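Long-range contacts in D-3-phosphoglycerate dehydrogenase oxidoreductase protein (Ralstonia solanacearum, PDB 3GG9), which probably acts as an NAD-dependent D-3-phosphoglycerate dehydrogenase of the D-isomer specific 2-hydroxyacid dehydrogenase family: residues A[227-232]-A[253-258]; A[237-242]-A[265-270]. All coordinates share one frame; numbering follows the deposited sequence.

Contact 1. Residues A[227-232]-A[253-258]. Unlike the reference sequence in segment 227-232: Ser231 (reference Gly).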
# COMPACT_ATOMS: atom_id res chain seq x y z
N ASP A 227 19.76 -11.77 -21.68
CA ASP A 227 21.23 -11.74 -21.54
C ASP A 227 21.81 -10.34 -21.36
O ASP A 227 22.85 -10.18 -20.72
CB ASP A 227 21.92 -12.44 -22.72
CG ASP A 227 21.68 -13.94 -22.71
OD1 ASP A 227 21.48 -14.51 -23.81
OD2 ASP A 227 21.70 -14.55 -21.62
N GLU A 228 21.12 -9.34 -21.90
CA GLU A 228 21.54 -7.96 -21.73
C GLU A 228 21.29 -7.44 -20.32
O GLU A 228 22.09 -6.66 -19.80
CB GLU A 228 20.85 -7.07 -22.77
CG GLU A 228 21.41 -7.17 -24.20
CD GLU A 228 21.12 -8.51 -24.87
OE1 GLU A 228 19.93 -8.86 -25.05
OE2 GLU A 228 22.10 -9.22 -25.22
N THR A 229 20.19 -7.88 -19.69
CA THR A 229 19.75 -7.33 -18.41
C THR A 229 20.01 -8.20 -17.17
O THR A 229 19.81 -7.74 -16.04
CB THR A 229 18.25 -7.05 -18.42
OG1 THR A 229 17.54 -8.28 -18.59
CG2 THR A 229 17.88 -6.09 -19.53
N ARG A 230 20.43 -9.44 -17.37
CA ARG A 230 20.83 -10.26 -16.22
C ARG A 230 22.01 -9.61 -15.50
O ARG A 230 23.01 -9.27 -16.14
CB ARG A 230 21.20 -11.67 -16.68
CG ARG A 230 21.43 -12.64 -15.54
CD ARG A 230 21.75 -14.03 -16.06
NE ARG A 230 20.70 -14.54 -16.95
CZ ARG A 230 19.65 -15.24 -16.56
NH1 ARG A 230 18.76 -15.65 -17.45
NH2 ARG A 230 19.48 -15.54 -15.27
N SER A 231 21.85 -9.41 -14.18
CA SER A 231 22.84 -8.77 -13.29
C SER A 231 23.17 -7.34 -13.66
O SER A 231 24.25 -6.85 -13.34
CB SER A 231 24.15 -9.59 -13.19
OG SER A 231 23.89 -10.94 -12.88
N ILE A 232 22.23 -6.66 -14.31
CA ILE A 232 22.45 -5.29 -14.77
C ILE A 232 22.56 -4.32 -13.60
O ILE A 232 23.10 -3.22 -13.73
CB ILE A 232 21.35 -4.84 -15.78
CG1 ILE A 232 21.80 -3.63 -16.61
CG2 ILE A 232 20.00 -4.62 -15.07
CD1 ILE A 232 20.87 -3.29 -17.77
N ALA A 253 14.12 -11.30 -10.13
CA ALA A 253 15.21 -11.24 -9.13
C ALA A 253 16.62 -11.17 -9.72
O ALA A 253 17.53 -10.51 -9.18
CB ALA A 253 15.10 -12.43 -8.17
N GLU A 254 16.80 -11.83 -10.85
CA GLU A 254 18.10 -12.02 -11.47
C GLU A 254 18.57 -10.78 -12.24
O GLU A 254 19.71 -10.75 -12.74
CB GLU A 254 18.07 -13.26 -12.38
CG GLU A 254 17.75 -14.58 -11.65
CD GLU A 254 16.26 -14.96 -11.64
OE1 GLU A 254 15.99 -16.16 -11.38
OE2 GLU A 254 15.36 -14.11 -11.87
N LEU A 255 17.72 -9.76 -12.33
CA LEU A 255 18.16 -8.43 -12.76
C LEU A 255 19.22 -7.82 -11.85
O LEU A 255 20.00 -7.00 -12.29
CB LEU A 255 16.98 -7.47 -12.85
CG LEU A 255 15.89 -7.77 -13.88
CD1 LEU A 255 14.75 -6.77 -13.74
CD2 LEU A 255 16.44 -7.74 -15.29
N VAL A 256 19.20 -8.19 -10.57
CA VAL A 256 20.23 -7.76 -9.62
C VAL A 256 21.20 -8.92 -9.49
O VAL A 256 20.77 -10.07 -9.39
CB VAL A 256 19.64 -7.43 -8.23
CG1 VAL A 256 20.72 -6.90 -7.27
CG2 VAL A 256 18.51 -6.41 -8.35
N GLU A 257 22.49 -8.63 -9.49
CA GLU A 257 23.50 -9.66 -9.26
C GLU A 257 23.23 -10.44 -7.98
O GLU A 257 22.71 -9.91 -7.01
CB GLU A 257 24.93 -9.10 -9.30
CG GLU A 257 25.35 -8.24 -8.12
CD GLU A 257 26.83 -7.86 -8.19
OE1 GLU A 257 27.21 -6.83 -7.60
OE2 GLU A 257 27.62 -8.59 -8.82
N GLU A 258 23.55 -11.72 -8.04
CA GLU A 258 23.28 -12.68 -6.99
C GLU A 258 23.79 -12.19 -5.63
O GLU A 258 24.93 -11.73 -5.51
CB GLU A 258 23.90 -14.00 -7.41
CG GLU A 258 23.58 -15.14 -6.51
CD GLU A 258 24.08 -16.44 -7.07
OE1 GLU A 258 23.53 -17.48 -6.66
OE2 GLU A 258 25.00 -16.42 -7.92
O HOH W 1 21.62 -12.37 -11.91
O HOH W 2 25.33 -12.50 -10.47

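Contact 2. Residues A[237-242]-A[265-270]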
# COMPACT_ATOMS: atom_id res chain seq x y z
N ASP A 237 26.01 -0.27 -7.84
CA ASP A 237 24.83 0.55 -8.18
C ASP A 237 23.93 0.79 -6.96
O ASP A 237 23.53 1.92 -6.69
CB ASP A 237 24.00 -0.14 -9.27
CG ASP A 237 24.72 -0.22 -10.60
OD1 ASP A 237 24.60 -1.26 -11.29
OD2 ASP A 237 25.41 0.76 -10.97
N LEU A 238 23.56 -0.29 -6.27
CA LEU A 238 22.73 -0.18 -5.07
C LEU A 238 23.38 0.62 -3.93
O LEU A 238 22.72 1.38 -3.25
CB LEU A 238 22.35 -1.58 -4.57
CG LEU A 238 21.42 -2.38 -5.49
CD1 LEU A 238 21.33 -3.81 -5.00
CD2 LEU A 238 20.02 -1.72 -5.61
N THR A 239 24.69 0.45 -3.71
CA THR A 239 25.35 1.19 -2.63
C THR A 239 25.59 2.67 -2.97
O THR A 239 26.04 3.43 -2.13
CB THR A 239 26.64 0.49 -2.13
OG1 THR A 239 27.49 0.23 -3.24
CG2 THR A 239 26.30 -0.84 -1.42
N ARG A 240 25.25 3.06 -4.20
CA ARG A 240 25.23 4.45 -4.64
C ARG A 240 23.99 5.17 -4.08
O ARG A 240 23.95 6.40 -3.98
CB ARG A 240 25.17 4.47 -6.16
CG ARG A 240 25.84 5.63 -6.84
CD ARG A 240 27.08 5.23 -7.61
NE ARG A 240 26.84 4.10 -8.52
CZ ARG A 240 27.74 3.63 -9.38
NH1 ARG A 240 27.44 2.59 -10.15
NH2 ARG A 240 28.93 4.20 -9.47
N MET A 241 22.96 4.37 -3.76
CA MET A 241 21.66 4.88 -3.31
C MET A 241 21.73 5.63 -1.98
O MET A 241 22.62 5.36 -1.16
CB MET A 241 20.60 3.76 -3.27
CG MET A 241 20.22 3.18 -4.67
SD MET A 241 18.89 1.93 -4.77
CE MET A 241 17.44 2.92 -4.38
N LYS A 242 20.80 6.55 -1.75
CA LYS A 242 20.71 7.23 -0.46
C LYS A 242 20.46 6.23 0.69
O LYS A 242 19.86 5.18 0.46
CB LYS A 242 19.59 8.27 -0.44
CG LYS A 242 19.64 9.28 -1.57
CD LYS A 242 18.47 10.24 -1.46
CE LYS A 242 18.38 11.11 -2.68
NZ LYS A 242 17.35 12.18 -2.52
N LEU A 265 21.68 -3.95 1.32
CA LEU A 265 20.86 -3.62 2.49
C LEU A 265 21.68 -3.71 3.77
O LEU A 265 21.58 -2.83 4.63
CB LEU A 265 19.60 -4.48 2.59
CG LEU A 265 18.47 -4.16 1.60
CD1 LEU A 265 17.41 -5.24 1.69
CD2 LEU A 265 17.85 -2.78 1.84
N ASN A 266 22.51 -4.74 3.87
CA ASN A 266 23.43 -4.88 5.00
C ASN A 266 24.50 -3.79 5.10
O ASN A 266 25.04 -3.57 6.17
CB ASN A 266 24.06 -6.27 5.02
CG ASN A 266 23.11 -7.34 5.53
OD1 ASN A 266 22.11 -7.04 6.18
ND2 ASN A 266 23.42 -8.59 5.22
N ARG A 267 24.79 -3.10 4.00
CA ARG A 267 25.73 -1.97 4.06
C ARG A 267 25.03 -0.62 4.25
O ARG A 267 25.68 0.42 4.42
CB ARG A 267 26.71 -1.98 2.86
CG ARG A 267 27.41 -3.34 2.64
CD ARG A 267 28.89 -3.24 2.29
NE ARG A 267 29.16 -3.00 0.87
CZ ARG A 267 29.68 -3.89 0.02
NH1 ARG A 267 29.90 -3.53 -1.24
NH2 ARG A 267 29.98 -5.12 0.41
N GLY A 268 23.69 -0.64 4.23
CA GLY A 268 22.88 0.51 4.62
C GLY A 268 22.42 1.43 3.50
O GLY A 268 21.78 2.46 3.76
N ARG A 269 22.78 1.08 2.26
CA ARG A 269 22.37 1.82 1.04
C ARG A 269 21.95 0.79 -0.00
O ARG A 269 22.76 -0.04 -0.41
CB ARG A 269 23.50 2.69 0.49
CG ARG A 269 23.99 3.76 1.47
CD ARG A 269 25.34 4.35 1.08
NE ARG A 269 25.14 5.48 0.19
CZ ARG A 269 25.18 6.75 0.56
NH1 ARG A 269 24.96 7.69 -0.35
NH2 ARG A 269 25.47 7.08 1.81
N PRO A 270 20.66 0.80 -0.42
CA PRO A 270 19.55 1.68 -0.03
C PRO A 270 19.11 1.38 1.41
O PRO A 270 19.57 0.40 1.99
CB PRO A 270 18.45 1.30 -1.01
CG PRO A 270 18.71 -0.15 -1.31
CD PRO A 270 20.23 -0.23 -1.38

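Contact 1. Residues A[227-232]-A[253-258]
Glu254 O is the polar centre of this contact. Ser231 N donates to it over 2.9 Å, nearly straight at 161° and in the plane of the carbonyl, and water 1 donates to the same oxygen from 2.6 Å. That water also bonds Ser231 OG, which chi1 (-51°) places beside its own backbone N. Water 2 links the same hydroxyl to Glu258 N, so the serine, which differs from the reference sequence, reaches 253-258 directly through its amide and indirectly through two waters. Ser231 CB lies 4.0 Å from Glu257 CB.

Van der Waals contacts flank the polar patch. Leu255 lies alongside Thr229, pointing the same way, its CD2 3.5 Å from Thr229 OG1. The hydroxyl of Thr229 is committed to its own loop, bonded to Arg224 O and Asn226 N. Across the contact, Arg230 bends at chi3 and brings NH2 to 3.9 Å from Glu254 CB. The charged ends stay apart, and their planes are turned 70° against each other.

Behind this first shell, a type II turn from Thr229 to Ile232 presents the Ser231 amide, while the 3-10 turn 253-255 presents the Glu254 carbonyl. Glu257 OE1 bonds Val235 N at the start of helix 235-238. Two loops following neighbouring parallel strands, 218-221 and 246-249, of the Rossmann-type NAD domain are thus joined. The chemistry implies a junction held by one direct main-chain hydrogen bond and by water bridges, with the Arg230–Glu254 attraction contributing at most at longer range.

Contact 2. Residues A[237-242]-A[265-270]
Two helix ends meet in the Rossmann-type NAD-binding domain, where helices 235-238 and 260-267 hand the chain back toward strands 246-249 and 272-275. The first leaves through a type I turn, Leu238 to Met241, closed by Met241 N on Leu238 O. The second ends in a Schellman motif at Gly268, a glycine at positive phi (94°), a backbone shape that suits a residue without a side chain. A cis peptide then leads into Pro270. The backbones come closest at Thr239 and Arg269, with CA atoms 4.8 Å apart, and Pro270 CA makes a CA-H...O contact of 3.5 Å with Lys242 O.

Pro270 supplies the apolar part. Its CB sits 3.8 Å from Met241 SD, the methionine crossing the ring obliquely and bending at chi3 so that CE also lies near CB. On another part of the ring, CD approaches Leu238 CB. Phe247 of strand 246-249 touches all three residues, and Ala264 of helix 260-267 touches Leu238 and Pro270, which places this cluster between helix and sheet.

Arg269 reaches across the turn, its chain bent at chi3 (89°). NE gives a weak, strongly bent hydrogen bond to Thr239 O, and Met241 O lies 2.9 Å from Arg269 NE. The guanidinium thus sits among main-chain oxygens of the turn, with Arg240 O at its edge and Lys242 CA over one face. Lys242 sends its own NZ elsewhere, to a salt bridge with Asp217. Within 237-242, Arg240 NH1 meets Asp237 OD2 at 2.9 Å in a salt bridge, in the guanidinium plane but from above the carboxylate plane.

The segments alternate along the chain, 227-232, 237-242, 253-258, 265-270, so contacts 1 and 2 cross; their centres lie about 17 Å apart. Contact 1 joins the loops ahead of helices 235-238 and 260-267, while contact 2 joins the far ends of those helices. Strand 246-249 runs between the two helices in sequence, so the pair of contacts ties successive strand-to-helix units of the parallel sheet together at both ends. They also touch: Val256 CG1 packs 3.9 Å from Leu238 CD1. Both lie in the NAD-binding domain, on the same side of the chain's centre.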